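Local atomic coordinates of ATP phosphoribosyltransferase (Methanobacterium thermoautotrophicum, PDB entry 2VD3), a protein that probably catalyses the condensation of ATP with 5-phosphoribose 1-diphosphate, the first step of histidine biosynthesis, and is inhibited by histidine. Residues A[87-92]-A[209-214]; A[221-226]-A[272-277]; A[241-246]-A[253-258]. All coordinates share one frame; numbering follows the deposited sequence. Where two conformers were deposited one is given.

In the fold
Contacts 2 and 3 belong to the four-stranded antiparallel sheet of the C-terminal domain. Their centres are about 11 Å apart, and contact 3 lies in sequence between the segments of contact 2. Strands 216-224 and 252-260 are neighbours, joined by Leu221 to Val255 and Ile223 to Val253. Contact 3 is buried and rests on backbone bonds and valine packing. Contact 2 is partly buried, with one backbone pair and a long ion pair. Each touches a bound histidine, but a different molecule. Contact 1 stands apart and is partly buried, with Leu89 and Ile211 buried, Lys90 and Glu214 exposed. It joins the loop after strand 84-88 to helix 197-212 through Ile211 packing and a lysine salt bridge.

Contact 1 (A[87-92]-A[209-214]); sequences EDLKYG and GVIDAE
An Asx turn closes strand 84-88 here, and the residues of that turn meet the C-terminal part of helix 197-212. Asp88 OD1 accepts from Lys90 N at 2.8 Å. The N-H comes from above the carboxylate plane, and the bond is bent to 137°. Asp88 OD1 also pairs with Arg93, and OD2 with Ser183 and Lys185, so the carboxylate is firmly held. The Lys90 side chain runs back toward the helix. It bends at chi3 (77°), which turns the ammonium group toward Ile211 O and Glu214. Lys90 CD lies against Ile211 CG2 at 3.3 Å, a tight contact. NZ then has two acceptors. Lys90 NZ makes a salt bridge to Glu214 OE1 at 2.7 Å, on the anti lone pair. Lys90 NZ also bonds to Ile211 O at 3.0 Å, standing above the carbonyl plane. That carbonyl takes a weak bond from Glu214 N as well. The Ile211 carbonyl and the Glu214 carboxylate would probably favour the charged form of the lysine.

Ile211 supplies the apolar part. Its CG2 is anti to the backbone N and takes the lysine methylenes. Its CG1 lies beside the N and carries CD1 to the turn. There Ile211 CD1 sits 3.3 Å from Asp88 O and 3.4 Å from Leu89 CD2. The leucine and isoleucine chains cross at about a right angle. The CB of Leu89 points away from the helix, so only a methyl reaches across.

The contact lies between helix 197-212 and the edge of the large sheet. Leu89 packs on Val184 of strand 173-188 and Ile70 of strand 68-72. Glu87 makes salt bridges to Arg204 and Arg208 of the helix, and Val210 rests on Leu22 of helix 16-25.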
loop_
_atom_site.group_PDB
_atom_site.type_symbol
_atom_site.label_atom_id
_atom_site.label_comp_id
_atom_site.label_asym_id
_atom_site.label_seq_id
_atom_site.Cartn_x
_atom_site.Cartn_y
_atom_site.Cartn_z
ATOM N N GLU A 87 1.088 -31.409 16.156
ATOM C CA GLU A 87 1.398 -31.892 14.808
ATOM C C GLU A 87 2.426 -31.006 14.149
ATOM O O GLU A 87 2.441 -29.794 14.371
ATOM C CB GLU A 87 0.156 -31.871 13.903
ATOM C CG GLU A 87 -1.018 -32.723 14.338
ATOM C CD GLU A 87 -0.695 -34.200 14.375
ATOM O OE1 GLU A 87 -1.239 -34.889 15.250
ATOM O OE2 GLU A 87 0.088 -34.676 13.532
ATOM N N ASP A 88 3.279 -31.602 13.327
ATOM C CA ASP A 88 4.071 -30.816 12.402
ATOM C C ASP A 88 3.218 -30.620 11.158
ATOM O O ASP A 88 2.574 -31.560 10.692
ATOM C CB ASP A 88 5.390 -31.495 12.066
ATOM C CG ASP A 88 6.191 -30.714 11.043
ATOM O OD1 ASP A 88 5.812 -30.745 9.857
ATOM O OD2 ASP A 88 7.189 -30.061 11.417
ATOM N N LEU A 89 3.209 -29.397 10.626
ATOM C CA LEU A 89 2.297 -29.053 9.529
ATOM C C LEU A 89 2.910 -29.075 8.129
ATOM O O LEU A 89 2.226 -28.793 7.143
ATOM C CB LEU A 89 1.589 -27.727 9.816
ATOM C CG LEU A 89 0.765 -27.750 11.103
ATOM C CD1 LEU A 89 0.232 -26.370 11.438
ATOM C CD2 LEU A 89 -0.356 -28.780 11.034
ATOM N N LYS A 90 4.198 -29.413 8.059
ATOM C CA LYS A 90 4.901 -29.724 6.812
ATOM C C LYS A 90 5.020 -28.583 5.810
ATOM O O LYS A 90 5.265 -28.811 4.632
ATOM C CB LYS A 90 4.328 -30.987 6.148
ATOM C CG LYS A 90 4.926 -32.273 6.701
ATOM C CD LYS A 90 4.095 -33.505 6.359
ATOM C CE LYS A 90 4.291 -33.961 4.919
ATOM N NZ LYS A 90 3.146 -34.809 4.452
ATOM N N TYR A 91 4.870 -27.355 6.287
ATOM C CA TYR A 91 5.114 -26.182 5.455
ATOM C C TYR A 91 5.907 -25.149 6.251
ATOM O O TYR A 91 6.104 -25.297 7.465
ATOM C CB TYR A 91 3.791 -25.605 4.918
ATOM C CG TYR A 91 2.985 -24.773 5.905
ATOM C CD1 TYR A 91 2.146 -25.374 6.846
ATOM C CD2 TYR A 91 3.065 -23.380 5.891
ATOM C CE1 TYR A 91 1.398 -24.603 7.747
ATOM C CE2 TYR A 91 2.336 -22.602 6.781
ATOM C CZ TYR A 91 1.501 -23.212 7.705
ATOM O OH TYR A 91 0.784 -22.422 8.573
ATOM N N GLY A 92 6.373 -24.113 5.566
ATOM C CA GLY A 92 7.094 -23.025 6.222
ATOM C C GLY A 92 8.391 -23.485 6.843
ATOM O O GLY A 92 8.760 -23.054 7.921
ATOM N N GLY A 209 -5.358 -35.319 8.641
ATOM C CA GLY A 209 -5.847 -35.813 7.353
ATOM C C GLY A 209 -5.404 -35.040 6.114
ATOM O O GLY A 209 -5.098 -35.642 5.088
ATOM N N VAL A 210 -5.369 -33.713 6.201
ATOM C CA VAL A 210 -4.911 -32.867 5.088
ATOM C C VAL A 210 -3.408 -33.023 4.855
ATOM O O VAL A 210 -2.945 -32.968 3.713
ATOM C CB VAL A 210 -5.278 -31.375 5.314
ATOM C CG1 VAL A 210 -4.585 -30.456 4.312
ATOM C CG2 VAL A 210 -6.782 -31.193 5.234
ATOM N N ILE A 211 -2.658 -33.229 5.934
ATOM C CA ILE A 211 -1.209 -33.382 5.853
ATOM C C ILE A 211 -0.816 -34.701 5.206
ATOM O O ILE A 211 0.172 -34.771 4.469
ATOM C CB ILE A 211 -0.549 -33.266 7.247
ATOM C CG1 ILE A 211 -0.558 -31.808 7.712
ATOM C CG2 ILE A 211 0.887 -33.782 7.221
ATOM C CD1 ILE A 211 -0.402 -31.684 9.178
ATOM N N ASP A 212 -1.586 -35.749 5.483
ATOM C CA ASP A 212 -1.317 -37.054 4.896
ATOM C C ASP A 212 -1.757 -37.119 3.441
ATOM O O ASP A 212 -1.396 -38.055 2.721
ATOM C CB ASP A 212 -1.987 -38.169 5.711
ATOM C CG ASP A 212 -1.422 -38.292 7.121
ATOM O OD1 ASP A 212 -0.230 -37.964 7.329
ATOM O OD2 ASP A 212 -2.180 -38.719 8.022
ATOM N N ALA A 213 -2.537 -36.130 3.012
ATOM C CA ALA A 213 -2.969 -36.049 1.612
ATOM C C ALA A 213 -1.924 -35.372 0.722
ATOM O O ALA A 213 -2.037 -35.416 -0.507
ATOM C CB ALA A 213 -4.326 -35.342 1.497
ATOM N N GLU A 214 -0.916 -34.753 1.345
ATOM C CA GLU A 214 0.119 -34.018 0.616
ATOM C C GLU A 214 0.897 -34.951 -0.300
ATOM O O GLU A 214 1.355 -36.010 0.124
ATOM C CB GLU A 214 1.060 -33.263 1.567
ATOM C CG GLU A 214 2.276 -32.573 0.892
ATOM C CD GLU A 214 3.550 -33.442 0.882
ATOM O OE1 GLU A 214 3.884 -34.033 1.939
ATOM O OE2 GLU A 214 4.229 -33.524 -0.173
#

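Contact 2 (A[221-226]-A[272-277]); sequences LNIDRK and KAVGAR. With HIS (histidine), chain C.
The guanidinium of Arg277 has the Asp224 carboxylate at its edge, near its plane, and the two flat groups are turned 22° apart. The salt bridge is long, with Arg277 NH1 3.9 Å from Asp224 OD2. The frame is the ferredoxin-like sheet of the C-terminal domain. The Asn222 amide uses both its ends on the bound histidine of chain C. Asn222 OD1 accepts from the ligand N at 3.1 Å, and Asn222 ND2 gives to its OXT at 2.7 Å. ND2 also bonds to Asp278 OD2.

Asn222 and Arg277 form an antiparallel hydrogen-bonded pair, their side chains on the same face. Both backbone bonds are 3.0 Å, Asn222 N to Arg277 O and Arg277 N to Asn222 O, the second nearly straight at 176°. An alanine in place of Asn222 would lose both bonds to the ligand and the one to Asp278, and would probably weaken the hold on the inhibitor, which is also bound by Thr242 and Gly240 of the second subunit.

Before Arg277 the chain leaves helix 264-272 in a Schellman motif at Gly275, which has positive phi. Ile223 CG1 is anti to the backbone N, and CD1 reaches to 3.3 Å from Gly275 C.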
loop_
_atom_site.group_PDB
_atom_site.type_symbol
_atom_site.label_atom_id
_atom_site.label_comp_id
_atom_site.label_asym_id
_atom_site.label_seq_id
_atom_site.Cartn_x
_atom_site.Cartn_y
_atom_site.Cartn_z
ATOM N N LEU A 221 -7.716 -44.289 -14.958
ATOM C CA LEU A 221 -7.401 -44.605 -16.356
ATOM C C LEU A 221 -8.355 -45.635 -16.952
ATOM O O LEU A 221 -8.937 -46.448 -16.231
ATOM C CB LEU A 221 -5.952 -45.097 -16.497
ATOM C CG LEU A 221 -5.462 -46.317 -15.703
ATOM C CD1 LEU A 221 -5.942 -47.656 -16.282
ATOM C CD2 LEU A 221 -3.956 -46.300 -15.664
ATOM N N ASN A 222 -8.499 -45.585 -18.272
ATOM C CA ASN A 222 -9.212 -46.606 -19.021
ATOM C C ASN A 222 -8.218 -47.586 -19.647
ATOM O O ASN A 222 -7.293 -47.177 -20.349
ATOM C CB ASN A 222 -10.085 -45.965 -20.102
ATOM C CG ASN A 222 -11.242 -45.168 -19.526
ATOM O OD1 ASN A 222 -11.828 -45.537 -18.505
ATOM N ND2 ASN A 222 -11.591 -44.072 -20.196
ATOM N N ILE A 223 -8.404 -48.876 -19.374
ATOM C CA ILE A 223 -7.536 -49.913 -19.928
ATOM C C ILE A 223 -8.353 -51.036 -20.554
ATOM O O ILE A 223 -9.409 -51.407 -20.038
ATOM C CB ILE A 223 -6.531 -50.475 -18.865
ATOM C CG1 ILE A 223 -5.458 -51.352 -19.511
ATOM C CG2 ILE A 223 -7.237 -51.262 -17.783
ATOM C CD1 ILE A 223 -4.427 -50.602 -20.308
ATOM N N ASP A 224 -7.868 -51.557 -21.678
ATOM C CA ASP A 224 -8.433 -52.764 -22.263
ATOM C C ASP A 224 -8.068 -53.935 -21.354
ATOM O O ASP A 224 -6.926 -54.036 -20.885
ATOM C CB ASP A 224 -7.928 -52.972 -23.696
ATOM C CG ASP A 224 -8.281 -51.804 -24.616
ATOM O OD1 ASP A 224 -9.259 -51.926 -25.388
ATOM O OD2 ASP A 224 -7.594 -50.757 -24.556
ATOM N N ARG A 225 -9.052 -54.798 -21.102
ATOM C CA ARG A 225 -8.941 -55.911 -20.149
ATOM C C ARG A 225 -7.730 -56.831 -20.359
ATOM O O ARG A 225 -7.197 -57.386 -19.394
ATOM C CB ARG A 225 -10.225 -56.742 -20.182
ATOM C CG ARG A 225 -10.506 -57.515 -18.920
ATOM C CD ARG A 225 -11.993 -57.697 -18.753
ATOM N NE ARG A 225 -12.330 -58.065 -17.382
ATOM C CZ ARG A 225 -13.524 -57.875 -16.828
ATOM N NH1 ARG A 225 -13.733 -58.243 -15.569
ATOM N NH2 ARG A 225 -14.504 -57.314 -17.526
ATOM N N LYS A 226 -7.309 -56.990 -21.615
ATOM C CA LYS A 226 -6.143 -57.814 -21.958
ATOM C C LYS A 226 -4.856 -57.323 -21.283
ATOM O O LYS A 226 -3.910 -58.094 -21.092
ATOM C CB LYS A 226 -5.962 -57.896 -23.482
ATOM C CG LYS A 226 -5.878 -56.540 -24.178
ATOM C CD LYS A 226 -5.953 -56.676 -25.689
ATOM C CE LYS A 226 -6.054 -55.307 -26.350
ATOM N NZ LYS A 226 -6.329 -55.418 -27.809
ATOM N N LYS A 272 1.095 -45.654 -20.247
ATOM C CA LYS A 272 0.876 -45.435 -21.684
ATOM C C LYS A 272 1.447 -46.561 -22.552
ATOM O O LYS A 272 0.808 -46.999 -23.510
ATOM C CB LYS A 272 1.464 -44.090 -22.128
ATOM C CG LYS A 272 0.739 -42.854 -21.586
ATOM C CD LYS A 272 -0.656 -42.673 -22.168
ATOM C CE LYS A 272 -0.619 -42.256 -23.632
ATOM N NZ LYS A 272 -1.972 -42.382 -24.244
ATOM N N ALA A 273 2.644 -47.022 -22.195
ATOM C CA ALA A 273 3.327 -48.113 -22.890
ATOM C C ALA A 273 2.590 -49.457 -22.764
ATOM O O ALA A 273 2.855 -50.390 -23.522
ATOM C CB ALA A 273 4.761 -48.236 -22.386
ATOM N N VAL A 274 1.660 -49.543 -21.811
ATOM C CA VAL A 274 0.883 -50.764 -21.581
ATOM C C VAL A 274 -0.529 -50.694 -22.196
ATOM O O VAL A 274 -1.243 -51.698 -22.262
ATOM C CB VAL A 274 0.890 -51.155 -20.066
ATOM C CG1 VAL A 274 -0.435 -51.776 -19.601
ATOM C CG2 VAL A 274 2.061 -52.086 -19.776
ATOM N N GLY A 275 -0.908 -49.515 -22.680
ATOM C CA GLY A 275 -2.197 -49.341 -23.350
ATOM C C GLY A 275 -3.201 -48.533 -22.550
ATOM O O GLY A 275 -4.376 -48.457 -22.911
ATOM N N ALA A 276 -2.741 -47.928 -21.460
ATOM C CA ALA A 276 -3.582 -47.039 -20.675
ATOM C C ALA A 276 -3.872 -45.769 -21.453
ATOM O O ALA A 276 -2.981 -45.199 -22.089
ATOM C CB ALA A 276 -2.928 -46.712 -19.358
ATOM N N ARG A 277 -5.133 -45.350 -21.432
ATOM C CA ARG A 277 -5.516 -44.051 -21.982
ATOM C C ARG A 277 -6.385 -43.269 -21.001
ATOM O O ARG A 277 -6.827 -43.815 -19.982
ATOM C CB ARG A 277 -6.174 -44.189 -23.369
ATOM C CG ARG A 277 -7.266 -45.242 -23.504
ATOM C CD ARG A 277 -7.414 -45.650 -24.970
ATOM N NE ARG A 277 -8.202 -46.872 -25.157
ATOM C CZ ARG A 277 -9.426 -46.912 -25.683
ATOM N NH1 ARG A 277 -10.058 -48.077 -25.814
ATOM N NH2 ARG A 277 -10.022 -45.791 -26.085
HETATM N N HIS C . -14.554 -44.049 -18.126
HETATM C CA HIS C . -14.804 -42.571 -18.037
HETATM C C HIS C . -14.396 -41.860 -19.320
HETATM O O HIS C . -14.724 -40.692 -19.520
HETATM C CB HIS C . -14.052 -41.964 -16.847
HETATM C CG HIS C . -12.581 -42.250 -16.850
HETATM N ND1 HIS C . -11.974 -43.031 -15.889
HETATM C CD2 HIS C . -11.599 -41.859 -17.694
HETATM C CE1 HIS C . -10.679 -43.111 -16.145
HETATM N NE2 HIS C . -10.427 -42.411 -17.238
HETATM O OXT HIS C . -13.721 -42.433 -20.186
#

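Contact 3 (A[241-246]-A[253-258]); sequences PTVSEV and VAVHAV. With HIS (histidine), chain B.
Thr242, Ser244, Ala254 and His256 point to one face of the hairpin of strands 242-246 and 252-260, while Val243 and Val255 point to the other. Thr242 and His256 form one hydrogen-bonded pair, and Ser244 and Ala254 the next. Thr242 N to His256 O and His256 N to Thr242 O are both 2.8 Å; Ala254 N to Ser244 O is 2.7 Å. These and Ser244 N to Ala254 O lie in the carbonyl planes. Between them Val243 and Val255 form a non-hydrogen-bonded pair.

Val243 CG1 is anti to the backbone N and meets Val253 CB at 3.8 Å, the two chains crossing obliquely. Val255 CG1 lies against Pro241 CB at 3.6 Å. The His256 ring has Thr242 O over one side. Val246 CG2 rests on Ala254 CB at 3.8 Å.

Thr242 OG1 is beside its backbone N (chi1 -56°) and is 2.6 Å from the N of the bound histidine of chain B. Val258 N gives a nearly straight bond to the ligand O at 3.2 Å. Met238, Thr239 and Gly240, with Asn222 and Asp278 of the third subunit, complete the bonds to the ligand, so the regulatory pocket lies at a subunit interface.

Strand 216-224 flanks strand 252-260 through Leu221 and Ile223. Helix 228-234 packs Leu228 on Val243, Val253 and Val255. Strand 242-246 pairs antiparallel with strands of the second and third subunits, carrying the sheet on.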
loop_
_atom_site.group_PDB
_atom_site.type_symbol
_atom_site.label_atom_id
_atom_site.label_comp_id
_atom_site.label_asym_id
_atom_site.label_seq_id
_atom_site.Cartn_x
_atom_site.Cartn_y
_atom_site.Cartn_z
ATOM N N PRO A 241 -5.608 -51.589 -6.645
ATOM C CA PRO A 241 -6.351 -50.729 -7.569
ATOM C C PRO A 241 -7.829 -51.089 -7.622
ATOM O O PRO A 241 -8.190 -52.267 -7.538
ATOM C CB PRO A 241 -5.693 -51.011 -8.924
ATOM C CG PRO A 241 -5.049 -52.341 -8.775
ATOM C CD PRO A 241 -4.600 -52.402 -7.347
ATOM N N THR A 242 -8.673 -50.073 -7.738
ATOM C CA THR A 242 -10.114 -50.267 -7.866
ATOM C C THR A 242 -10.439 -50.361 -9.349
ATOM O O THR A 242 -10.049 -49.487 -10.134
ATOM C CB THR A 242 -10.917 -49.122 -7.194
ATOM O OG1 THR A 242 -10.532 -48.990 -5.818
ATOM C CG2 THR A 242 -12.406 -49.390 -7.259
ATOM N N VAL A 243 -11.154 -51.426 -9.717
ATOM C CA VAL A 243 -11.435 -51.761 -11.110
ATOM C C VAL A 243 -12.940 -51.772 -11.391
ATOM O O VAL A 243 -13.699 -52.462 -10.708
ATOM C CB VAL A 243 -10.806 -53.131 -11.477
ATOM C CG1 VAL A 243 -11.052 -53.484 -12.945
ATOM C CG2 VAL A 243 -9.316 -53.120 -11.177
ATOM N N SER A 244 -13.359 -51.019 -12.405
ATOM C CA SER A 244 -14.776 -50.875 -12.731
ATOM C C SER A 244 -15.052 -51.021 -14.230
ATOM O O SER A 244 -14.165 -50.816 -15.053
ATOM C CB SER A 244 -15.301 -49.534 -12.221
ATOM O OG SER A 244 -15.254 -49.468 -10.806
ATOM N N GLU A 245 -16.285 -51.382 -14.575
ATOM C CA GLU A 245 -16.648 -51.659 -15.959
ATOM C C GLU A 245 -16.797 -50.359 -16.740
ATOM O O GLU A 245 -17.227 -49.338 -16.188
ATOM C CB GLU A 245 -17.952 -52.472 -16.019
ATOM C CG GLU A 245 -18.268 -53.112 -17.373
ATOM C CD GLU A 245 -17.515 -54.426 -17.626
ATOM O OE1 GLU A 245 -17.513 -54.900 -18.788
ATOM O OE2 GLU A 245 -16.932 -54.990 -16.670
ATOM N N VAL A 246 -16.421 -50.406 -18.017
ATOM C CA VAL A 246 -16.618 -49.294 -18.941
ATOM C C VAL A 246 -17.499 -49.775 -20.090
ATOM O O VAL A 246 -17.236 -50.824 -20.671
ATOM C CB VAL A 246 -15.267 -48.746 -19.473
ATOM C CG1 VAL A 246 -15.474 -47.755 -20.619
ATOM C CG2 VAL A 246 -14.477 -48.097 -18.353
ATOM N N VAL A 253 -11.907 -51.760 -18.915
ATOM C CA VAL A 253 -12.161 -51.432 -17.514
ATOM C C VAL A 253 -11.588 -50.058 -17.163
ATOM O O VAL A 253 -10.788 -49.498 -17.918
ATOM C CB VAL A 253 -11.648 -52.530 -16.530
ATOM C CG1 VAL A 253 -12.355 -53.861 -16.785
ATOM C CG2 VAL A 253 -10.141 -52.699 -16.612
ATOM N N ALA A 254 -12.036 -49.514 -16.036
ATOM C CA ALA A 254 -11.488 -48.283 -15.478
ATOM C C ALA A 254 -10.771 -48.642 -14.187
ATOM O O ALA A 254 -11.300 -49.394 -13.367
ATOM C CB ALA A 254 -12.586 -47.275 -15.211
ATOM N N VAL A 255 -9.559 -48.127 -14.019
ATOM C CA VAL A 255 -8.746 -48.476 -12.865
ATOM C C VAL A 255 -8.374 -47.215 -12.101
ATOM O O VAL A 255 -7.858 -46.260 -12.695
ATOM C CB VAL A 255 -7.456 -49.216 -13.283
ATOM C CG1 VAL A 255 -6.655 -49.632 -12.060
ATOM C CG2 VAL A 255 -7.778 -50.427 -14.131
ATOM N N HIS A 256 -8.666 -47.188 -10.800
ATOM C CA HIS A 256 -8.302 -46.059 -9.936
ATOM C C HIS A 256 -7.380 -46.497 -8.786
ATOM O O HIS A 256 -7.611 -47.543 -8.180
ATOM C CB HIS A 256 -9.554 -45.375 -9.352
ATOM C CG HIS A 256 -10.738 -45.338 -10.279
ATOM N ND1 HIS A 256 -12.031 -45.511 -9.833
ATOM C CD2 HIS A 256 -10.828 -45.145 -11.618
ATOM C CE1 HIS A 256 -12.864 -45.426 -10.854
ATOM N NE2 HIS A 256 -12.160 -45.207 -11.949
ATOM N N ALA A 257 -6.372 -45.682 -8.483
ATOM C CA ALA A 257 -5.469 -45.924 -7.365
ATOM C C ALA A 257 -4.916 -44.607 -6.851
ATOM O O ALA A 257 -4.697 -43.667 -7.618
ATOM C CB ALA A 257 -4.340 -46.844 -7.780
ATOM N N VAL A 258 -4.716 -44.543 -5.538
ATOM C CA VAL A 258 -4.027 -43.421 -4.913
ATOM C C VAL A 258 -2.540 -43.570 -5.237
ATOM O O VAL A 258 -1.963 -44.648 -5.060
ATOM C CB VAL A 258 -4.240 -43.413 -3.381
ATOM C CG1 VAL A 258 -3.628 -42.158 -2.756
ATOM C CG2 VAL A 258 -5.722 -43.522 -3.035
HETATM N N HIS B . -8.547 -48.897 -4.087
HETATM C CA HIS B . -7.632 -47.743 -4.376
HETATM C C HIS B . -6.424 -47.745 -3.449
HETATM O O HIS B . -5.460 -47.015 -3.673
HETATM C CB HIS B . -8.379 -46.411 -4.249
HETATM C CG HIS B . -9.062 -46.223 -2.929
HETATM N ND1 HIS B . -10.434 -46.161 -2.803
HETATM C CD2 HIS B . -8.562 -46.083 -1.679
HETATM C CE1 HIS B . -10.750 -45.993 -1.530
HETATM N NE2 HIS B . -9.631 -45.947 -0.827
HETATM O OXT HIS B . -6.384 -48.472 -2.446
#